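Local coordinates for Nitrate/nitrite sensor protein NarX (Escherichia coli K12, PDB 3EZI) that senses nitrate and nitrite through this periplasmic sensor domain of a membrane histidine kinase and signals to the response regulators NarL and NarP, at residues Q59-Y64 and A91-L96; I70-R75 and S83-Q88. All blocks are in the same frame, centred on the assembly; numbering follows the deposited sequence.

Interaction 1 (Q59-Y64 and A91-L96); sequences QGLQDY and AGLDQL
Leu61 lies opposite Gly92 where helices 55-75 and 82-99 run antiparallel as a helical hairpin of the bundle, the short axes of 59-64 and 91-96 approaching to 10.5 Å at 165° between their N-to-C directions, with the two CA atoms 6.8 Å apart. Leu61 packs as a knob into the hole formed by Phe89, Gly92, Leu93 and Leu96. Its CG stands beside the backbone N and anti to the carbonyl carbon (chi1 -86°), which sends both methyls across to the second helix, where they divide the work. CD1 meets the carbonyl oxygen of Gly92 at 3.7 Å and also reaches two leucines: Leu93 CD2 is 4.0 Å from Leu61 CD1, and Leu96 CB is likewise 4.0 Å from that methyl. CD2 lies against the bare backbone of Gly92, 3.9 Å from its C atom. Gly92 has no side chain, and Leu61 sits directly on its main chain. The two leucines of 91-96 reach the knob differently. Leu93 starts off to one side of the interface but bends its CD2 end inward, crossing the Leu61 side chain at a slant. Leu96 points across from the start, and its CG, anti to the backbone N (chi1 177°), brings CD2 as well as CB to Leu61 CD1. The cross-helix contact between these segments is thus wholly van der Waals, and it buries 144 Å². Along the same helix pair, Gln95 hydrogen-bonds Gln57 nearer the start of helix 55-75. On the other side of helix 82-99, a salt bridge from Asp94 to Arg13 ties it to helix 3-22. On helix 55-75, Gln62 hydrogen-bonds the backbone oxygen of Ala40 at the end of helix 30-40.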
ATOM      1  N   GLN A  59       4.976   3.422  -8.854  1.00 17.34           N
ATOM      2  CA  GLN A  59       3.811   4.040  -9.512  1.00 18.85           C
ATOM      3  C   GLN A  59       2.718   2.973  -9.782  1.00 19.10           C
ATOM      4  O   GLN A  59       1.505   3.255  -9.706  1.00 17.10           O
ATOM      5  CB  GLN A  59       4.268   4.756 -10.813  1.00 16.83           C
ATOM      6  CG  GLN A  59       5.188   5.972 -10.541  1.00 17.95           C
ATOM      7  CD  GLN A  59       5.729   6.650 -11.811  1.00 20.51           C
ATOM      8  OE1 GLN A  59       5.922   6.002 -12.846  1.00 25.64           O
ATOM      9  NE2 GLN A  59       5.986   7.956 -11.725  1.00 23.79           N
ATOM     10  N   GLY A  60       3.144   1.750 -10.113  1.00 17.87           N
ATOM     11  CA  GLY A  60       2.204   0.662 -10.344  1.00 18.22           C
ATOM     12  C   GLY A  60       1.394   0.305  -9.090  1.00 18.47           C
ATOM     13  O   GLY A  60       0.184  -0.009  -9.174  1.00 13.28           O
ATOM     14  N   LEU A  61       2.059   0.295  -7.929  1.00 14.29           N
ATOM     15  CA  LEU A  61       1.370   0.008  -6.691  1.00 13.70           C
ATOM     16  C   LEU A  61       0.389   1.116  -6.343  1.00 14.45           C
ATOM     17  O   LEU A  61      -0.680   0.873  -5.761  1.00 14.11           O
ATOM     18  CB  LEU A  61       2.383  -0.118  -5.535  1.00 17.12           C
ATOM     19  CG  LEU A  61       2.996  -1.497  -5.364  1.00 18.18           C
ATOM     20  CD1 LEU A  61       4.249  -1.375  -4.484  1.00 18.44           C
ATOM     21  CD2 LEU A  61       1.990  -2.440  -4.745  1.00 19.71           C
ATOM     22  N   GLN A  62       0.792   2.345  -6.632  1.00 13.14           N
ATOM     23  CA  GLN A  62      -0.051   3.504  -6.353  1.00 12.26           C
ATOM     24  C   GLN A  62      -1.293   3.452  -7.224  1.00 11.03           C
ATOM     25  O   GLN A  62      -2.390   3.790  -6.778  1.00 11.09           O
ATOM     26  CB  GLN A  62       0.728   4.817  -6.610  1.00 13.59           C
ATOM     27  CG  GLN A  62       1.915   5.031  -5.590  1.00 15.88           C
ATOM     28  CD  GLN A  62       2.810   6.190  -5.972  1.00 13.39           C
ATOM     29  OE1 GLN A  62       2.890   6.527  -7.160  1.00 14.27           O
ATOM     30  NE2 GLN A  62       3.483   6.810  -4.987  1.00 12.54           N
ATOM     31  N   ASP A  63      -1.098   3.105  -8.487  1.00 10.35           N
ATOM     32  CA  ASP A  63      -2.211   2.965  -9.441  1.00 12.29           C
ATOM     33  C   ASP A  63      -3.169   1.865  -8.989  1.00 14.85           C
ATOM     34  O   ASP A  63      -4.388   2.043  -9.074  1.00 12.41           O
ATOM     35  CB  ASP A  63      -1.713   2.603 -10.865  1.00 12.92           C
ATOM     36  CG  ASP A  63      -0.981   3.733 -11.546  1.00 20.85           C
ATOM     37  OD1 ASP A  63      -1.032   4.889 -11.048  1.00 20.08           O
ATOM     38  OD2 ASP A  63      -0.346   3.426 -12.604  1.00 19.66           O
ATOM     39  N   TYR A  64      -2.624   0.725  -8.533  1.00 13.64           N
ATOM     40  CA  TYR A  64      -3.475  -0.375  -8.065  1.00 13.44           C
ATOM     41  C   TYR A  64      -4.260   0.081  -6.822  1.00 12.29           C
ATOM     42  O   TYR A  64      -5.471  -0.160  -6.688  1.00 11.48           O
ATOM     43  CB  TYR A  64      -2.598  -1.598  -7.747  1.00 15.66           C
ATOM     44  CG  TYR A  64      -3.373  -2.804  -7.243  1.00 16.01           C
ATOM     45  CD1 TYR A  64      -3.956  -3.694  -8.138  1.00 12.01           C
ATOM     46  CD2 TYR A  64      -3.497  -3.057  -5.882  1.00 19.76           C
ATOM     47  CE1 TYR A  64      -4.635  -4.815  -7.695  1.00 15.52           C
ATOM     48  CE2 TYR A  64      -4.181  -4.173  -5.423  1.00 16.71           C
ATOM     49  CZ  TYR A  64      -4.743  -5.047  -6.345  1.00 21.55           C
ATOM     50  OH  TYR A  64      -5.402  -6.178  -5.899  1.00 22.94           O
ATOM     51  N   ALA A  91       1.646  -8.488  -1.571  1.00 14.41           N
ATOM     52  CA  ALA A  91       2.680  -9.199  -2.343  1.00 15.92           C
ATOM     53  C   ALA A  91       3.472  -8.203  -3.190  1.00 17.20           C
ATOM     54  O   ALA A  91       4.699  -8.350  -3.364  1.00 20.16           O
ATOM     55  CB  ALA A  91       2.035 -10.294  -3.273  1.00 17.85           C
ATOM     56  N   GLY A  92       2.767  -7.197  -3.723  1.00 15.16           N
ATOM     57  CA  GLY A  92       3.393  -6.151  -4.524  1.00 15.70           C
ATOM     58  C   GLY A  92       4.376  -5.308  -3.679  1.00 14.53           C
ATOM     59  O   GLY A  92       5.417  -4.886  -4.159  1.00 14.39           O
ATOM     60  N   LEU A  93       4.006  -5.049  -2.431  1.00 12.91           N
ATOM     61  CA  LEU A  93       4.858  -4.279  -1.485  1.00 11.71           C
ATOM     62  C   LEU A  93       6.092  -5.121  -1.163  1.00 13.01           C
ATOM     63  O   LEU A  93       7.197  -4.584  -1.033  1.00 15.31           O
ATOM     64  CB  LEU A  93       4.076  -4.005  -0.193  1.00  9.85           C
ATOM     65  CG  LEU A  93       2.978  -2.943  -0.252  1.00 13.23           C
ATOM     66  CD1 LEU A  93       2.205  -2.916   1.069  1.00 13.94           C
ATOM     67  CD2 LEU A  93       3.646  -1.595  -0.584  1.00 13.03           C
ATOM     68  N   ASP A  94       5.900  -6.432  -0.993  1.00 14.80           N
ATOM     69  CA  ASP A  94       7.050  -7.315  -0.704  1.00 15.10           C
ATOM     70  C   ASP A  94       8.003  -7.257  -1.884  1.00 16.09           C
ATOM     71  O   ASP A  94       9.213  -7.266  -1.689  1.00 18.92           O
ATOM     72  CB  ASP A  94       6.623  -8.789  -0.493  1.00 15.58           C
ATOM     73  CG  ASP A  94       5.917  -9.006   0.814  1.00 25.62           C
ATOM     74  OD1 ASP A  94       6.174  -8.247   1.773  1.00 28.65           O
ATOM     75  OD2 ASP A  94       5.105  -9.952   0.914  1.00 31.64           O
ATOM     76  N   GLN A  95       7.487  -7.199  -3.104  1.00 17.12           N
ATOM     77  CA  GLN A  95       8.382  -7.159  -4.270  1.00 18.48           C
ATOM     78  C   GLN A  95       9.134  -5.812  -4.308  1.00 20.78           C
ATOM     79  O   GLN A  95      10.332  -5.739  -4.622  1.00 20.66           O
ATOM     80  CB  GLN A  95       7.563  -7.345  -5.554  1.00 23.28           C
ATOM     81  CG  GLN A  95       8.381  -7.536  -6.821  1.00 32.61           C
ATOM     82  CD  GLN A  95       7.492  -7.793  -8.049  1.00 38.39           C
ATOM     83  OE1 GLN A  95       6.781  -6.901  -8.523  1.00 43.38           O
ATOM     84  NE2 GLN A  95       7.521  -9.023  -8.557  1.00 40.63           N
ATOM     85  N   LEU A  96       8.418  -4.725  -4.019  1.00 15.90           N
ATOM     86  CA  LEU A  96       9.051  -3.400  -4.004  1.00 17.94           C
ATOM     87  C   LEU A  96      10.242  -3.381  -2.992  1.00 16.72           C
ATOM     88  O   LEU A  96      11.343  -2.930  -3.316  1.00 21.16           O
ATOM     89  CB  LEU A  96       8.003  -2.322  -3.627  1.00 15.86           C
ATOM     90  CG  LEU A  96       8.569  -0.900  -3.499  1.00 20.36           C
ATOM     91  CD1 LEU A  96       8.862  -0.350  -4.878  1.00 18.97           C
ATOM     92  CD2 LEU A  96       7.567  -0.007  -2.738  1.00 16.45           C
TER

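Interaction 2 (I70-R75 and S83-Q88). With IPA (isopropyl alcohol), chain E.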
ATOM      1  N   ILE A  70      -8.827   0.363  -3.295  1.00 12.13           N
ATOM      2  CA  ILE A  70      -9.779   1.168  -2.556  1.00 13.81           C
ATOM      3  C   ILE A  70     -11.224   1.009  -3.125  1.00 14.57           C
ATOM      4  O   ILE A  70     -12.195   0.879  -2.337  1.00 14.41           O
ATOM      5  CB  ILE A  70      -9.293   2.628  -2.493  1.00 13.89           C
ATOM      6  CG1 ILE A  70      -8.027   2.703  -1.613  1.00 15.28           C
ATOM      7  CG2 ILE A  70     -10.409   3.523  -1.985  1.00 16.64           C
ATOM      8  CD1 ILE A  70      -8.294   2.444  -0.080  1.00 15.22           C
ATOM      9  N   PRO A  71     -11.401   1.024  -4.465  1.00 12.52           N
ATOM     10  CA  PRO A  71     -12.766   0.858  -5.014  1.00 13.52           C
ATOM     11  C   PRO A  71     -13.420  -0.454  -4.530  1.00 16.31           C
ATOM     12  O   PRO A  71     -14.598  -0.475  -4.131  1.00 17.14           O
ATOM     13  CB  PRO A  71     -12.544   0.881  -6.518  1.00 13.81           C
ATOM     14  CG  PRO A  71     -11.400   1.863  -6.682  1.00 12.64           C
ATOM     15  CD  PRO A  71     -10.467   1.527  -5.507  1.00 13.99           C
ATOM     16  N   ALA A  72     -12.652  -1.537  -4.545  1.00 14.50           N
ATOM     17  CA  ALA A  72     -13.154  -2.823  -4.081  1.00 15.58           C
ATOM     18  C   ALA A  72     -13.455  -2.816  -2.566  1.00 17.75           C
ATOM     19  O   ALA A  72     -14.468  -3.393  -2.118  1.00 18.23           O
ATOM     20  CB  ALA A  72     -12.144  -3.928  -4.432  1.00 16.05           C
ATOM     21  N   LEU A  73     -12.601  -2.168  -1.769  1.00 12.63           N
ATOM     22  CA  LEU A  73     -12.836  -2.125  -0.317  1.00 17.44           C
ATOM     23  C   LEU A  73     -14.098  -1.296   0.023  1.00 16.41           C
ATOM     24  O   LEU A  73     -14.829  -1.608   0.985  1.00 17.00           O
ATOM     25  CB  LEU A  73     -11.596  -1.564   0.394  1.00 15.99           C
ATOM     26  CG  LEU A  73     -10.395  -2.526   0.486  1.00 17.61           C
ATOM     27  CD1 LEU A  73      -9.145  -1.737   0.936  1.00 20.76           C
ATOM     28  CD2 LEU A  73     -10.692  -3.658   1.520  1.00 16.78           C
ATOM     29  N   MET A  74     -14.355  -0.255  -0.772  1.00 18.12           N
ATOM     30  CA  MET A  74     -15.544   0.602  -0.549  1.00 19.75           C
ATOM     31  C   MET A  74     -16.846  -0.121  -0.909  1.00 21.88           C
ATOM     32  O   MET A  74     -17.903   0.110  -0.296  1.00 22.46           O
ATOM     33  CB  MET A  74     -15.416   1.908  -1.360  1.00 21.62           C
ATOM     34  CG  MET A  74     -14.510   2.924  -0.721  1.00 24.40           C
ATOM     35  SD  MET A  74     -14.194   4.347  -1.794  1.00 28.44           S
ATOM     36  CE  MET A  74     -15.898   5.085  -1.872  1.00 30.65           C
ATOM     37  N   ARG A  75     -16.764  -0.989  -1.909  1.00 18.35           N
ATOM     38  CA  ARG A  75     -17.904  -1.772  -2.354  1.00 20.72           C
ATOM     39  C   ARG A  75     -18.188  -3.013  -1.480  1.00 22.50           C
ATOM     40  O   ARG A  75     -19.349  -3.386  -1.311  1.00 21.12           O
ATOM     41  CB  ARG A  75     -17.692  -2.238  -3.809  1.00 22.15           C
ATOM     42  CG  ARG A  75     -17.893  -1.187  -4.937  1.00 25.24           C
ATOM     43  CD  ARG A  75     -17.364  -1.686  -6.303  1.00 22.35           C
ATOM     44  NE  ARG A  75     -17.621  -0.750  -7.410  1.00 24.40           N
ATOM     45  CZ  ARG A  75     -17.008   0.428  -7.577  1.00 24.67           C
ATOM     46  NH1 ARG A  75     -16.095   0.845  -6.717  1.00 23.32           N
ATOM     47  NH2 ARG A  75     -17.312   1.183  -8.624  1.00 20.46           N
ATOM     48  N   SER A  83     -10.481  -9.995   0.063  0.50 19.23           N
ATOM     49  CA  SER A  83      -9.327 -10.484   0.832  0.50 20.22           C
ATOM     50  C   SER A  83      -8.174 -10.780  -0.122  0.50 20.12           C
ATOM     51  O   SER A  83      -7.011 -10.480   0.170  0.50 20.62           O
ATOM     52  CB  SER A  83      -9.668 -11.774   1.594  0.50 19.23           C
ATOM     53  OG  SER A  83      -8.631 -12.094   2.521  0.50 19.42           O
ATOM     54  N   ALA A  84      -8.493 -11.381  -1.261  1.00 20.86           N
ATOM     55  CA  ALA A  84      -7.445 -11.713  -2.233  1.00 22.09           C
ATOM     56  C   ALA A  84      -6.811 -10.435  -2.846  1.00 19.00           C
ATOM     57  O   ALA A  84      -5.617 -10.421  -3.201  1.00 17.40           O
ATOM     58  CB  ALA A  84      -7.991 -12.631  -3.321  1.00 21.78           C
ATOM     59  N   ASP A  85      -7.596  -9.366  -2.957  0.50 18.60           N
ATOM     60  CA  ASP A  85      -7.069  -8.122  -3.507  0.50 17.12           C
ATOM     61  C   ASP A  85      -6.063  -7.495  -2.519  0.50 16.89           C
ATOM     62  O   ASP A  85      -5.082  -6.888  -2.931  0.50 15.67           O
ATOM     63  CB  ASP A  85      -8.210  -7.144  -3.802  0.50 19.52           C
ATOM     64  CG  ASP A  85      -9.158  -7.662  -4.889  0.50 22.10           C
ATOM     65  OD1 ASP A  85      -8.718  -7.809  -6.048  0.50 21.33           O
ATOM     66  OD2 ASP A  85     -10.335  -7.931  -4.580  0.50 23.32           O
ATOM     67  N   VAL A  86      -6.336  -7.629  -1.224  1.00 17.49           N
ATOM     68  CA  VAL A  86      -5.444  -7.107  -0.191  1.00 14.73           C
ATOM     69  C   VAL A  86      -4.155  -7.946  -0.245  1.00 16.15           C
ATOM     70  O   VAL A  86      -3.058  -7.422  -0.186  1.00 14.76           O
ATOM     71  CB  VAL A  86      -6.122  -7.174   1.198  1.00 15.33           C
ATOM     72  CG1 VAL A  86      -5.097  -6.913   2.341  1.00 17.00           C
ATOM     73  CG2 VAL A  86      -7.226  -6.123   1.260  1.00 13.09           C
ATOM     74  N   SER A  87      -4.298  -9.254  -0.402  1.00 15.56           N
ATOM     75  CA  SER A  87      -3.133 -10.129  -0.479  1.00 16.65           C
ATOM     76  C   SER A  87      -2.222  -9.770  -1.669  1.00 15.80           C
ATOM     77  O   SER A  87      -1.002  -9.817  -1.542  1.00 15.29           O
ATOM     78  CB  SER A  87      -3.573 -11.584  -0.614  1.00 14.49           C
ATOM     79  OG  SER A  87      -4.084 -12.059   0.615  1.00 22.75           O
ATOM     80  N   GLN A  88      -2.811  -9.416  -2.808  1.00 15.60           N
ATOM     81  CA  GLN A  88      -2.035  -9.058  -3.982  1.00 18.10           C
ATOM     82  C   GLN A  88      -1.292  -7.729  -3.713  1.00 17.39           C
ATOM     83  O   GLN A  88      -0.119  -7.580  -4.085  1.00 14.55           O
ATOM     84  CB  GLN A  88      -2.928  -8.905  -5.218  1.00 20.12           C
ATOM     85  CG  GLN A  88      -2.107  -8.535  -6.487  1.00 23.60           C
ATOM     86  CD  GLN A  88      -2.931  -8.375  -7.783  1.00 30.60           C
ATOM     87  OE1 GLN A  88      -2.415  -7.878  -8.790  1.00 32.10           O
ATOM     88  NE2 GLN A  88      -4.190  -8.819  -7.771  1.00 28.63           N
TER
HETATM   89  C1  IPA E   1      -0.410  -4.615 -10.014  1.00 37.79           C
HETATM   90  C2  IPA E   1      -0.312  -5.015  -8.576  1.00 38.96           C
HETATM   91  C3  IPA E   1       0.780  -4.018  -8.300  1.00 38.72           C
HETATM   92  O2  IPA E   1       0.056  -6.406  -8.372  1.00 39.18           O
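Asp85 and Val86 carry helix 82-99 onto Ala72 and Leu73 of helix 55-75, near the loop that closes this antiparallel helical hairpin. Ser83, at the start of the second segment, points away from 70-75 at its CB and touches Leu20 of helix 3-22. Two residues on, Asp85 points at the first helix; within 70-75 its carboxylate comes nearest a methyl, OD2 lying 4.4 Å from Ala72 CB, and the side chain also touches Leu69. The aspartate was modelled in two conformers, so this loose approach describes one of them. Val86 follows with CG2 4.3 Å from Leu73 CD2. The end of Leu73 bends toward the valine although its CB leaves the backbone to one side; Val86 also packs on Ser16, Tyr17 and Leu20, so this apolar pair faces the interior. Gln88 closes the segment. With CG anti to the backbone N (chi1 -179°) and the chain extended beyond it, its amide reaches an isopropyl alcohol molecule, probably from the crystallisation liquor, whose O2 donates a 2.9 Å hydrogen bond to Gln88 OE1. Across on helix 55-75, Arg75 NH1 donates to Pro71 O at 3.3 Å, from the face of that carbonyl opposite the backbone N of Arg75. The oxygen lies almost in the guanidinium plane, yet NH1 stands 54° out of the carbonyl plane. With 94 Å² buried and no salt bridge between the segments, the contact rests on one loose apolar pair and one methyl-carboxylate approach, while Arg75 bonds within its own helix and Gln88 bonds the alcohol.

In the fold
Interactions 1 and 2 join the same antiparallel pair, helices 55-75 and 82-99, at centres 14 Å apart. Interaction 2 lies nearer the connecting loop and farther from the chain's centre, about 11 Å against 7 Å between centres. Both are partly buried, each pairing two buried side chains with more accessible residues. Interaction 1 is tighter and entirely apolar in its side chains, whereas interaction 2 adds a partly exposed carboxylate and covers less surface. Tyr64 links them through a probable hydrogen bond from Tyr64 OH to Asp85 O (3.1 Å), and Tyr64 OH also packs against Gln88 NE2. Together they join the two helices at two levels of the periplasmic helical bundle.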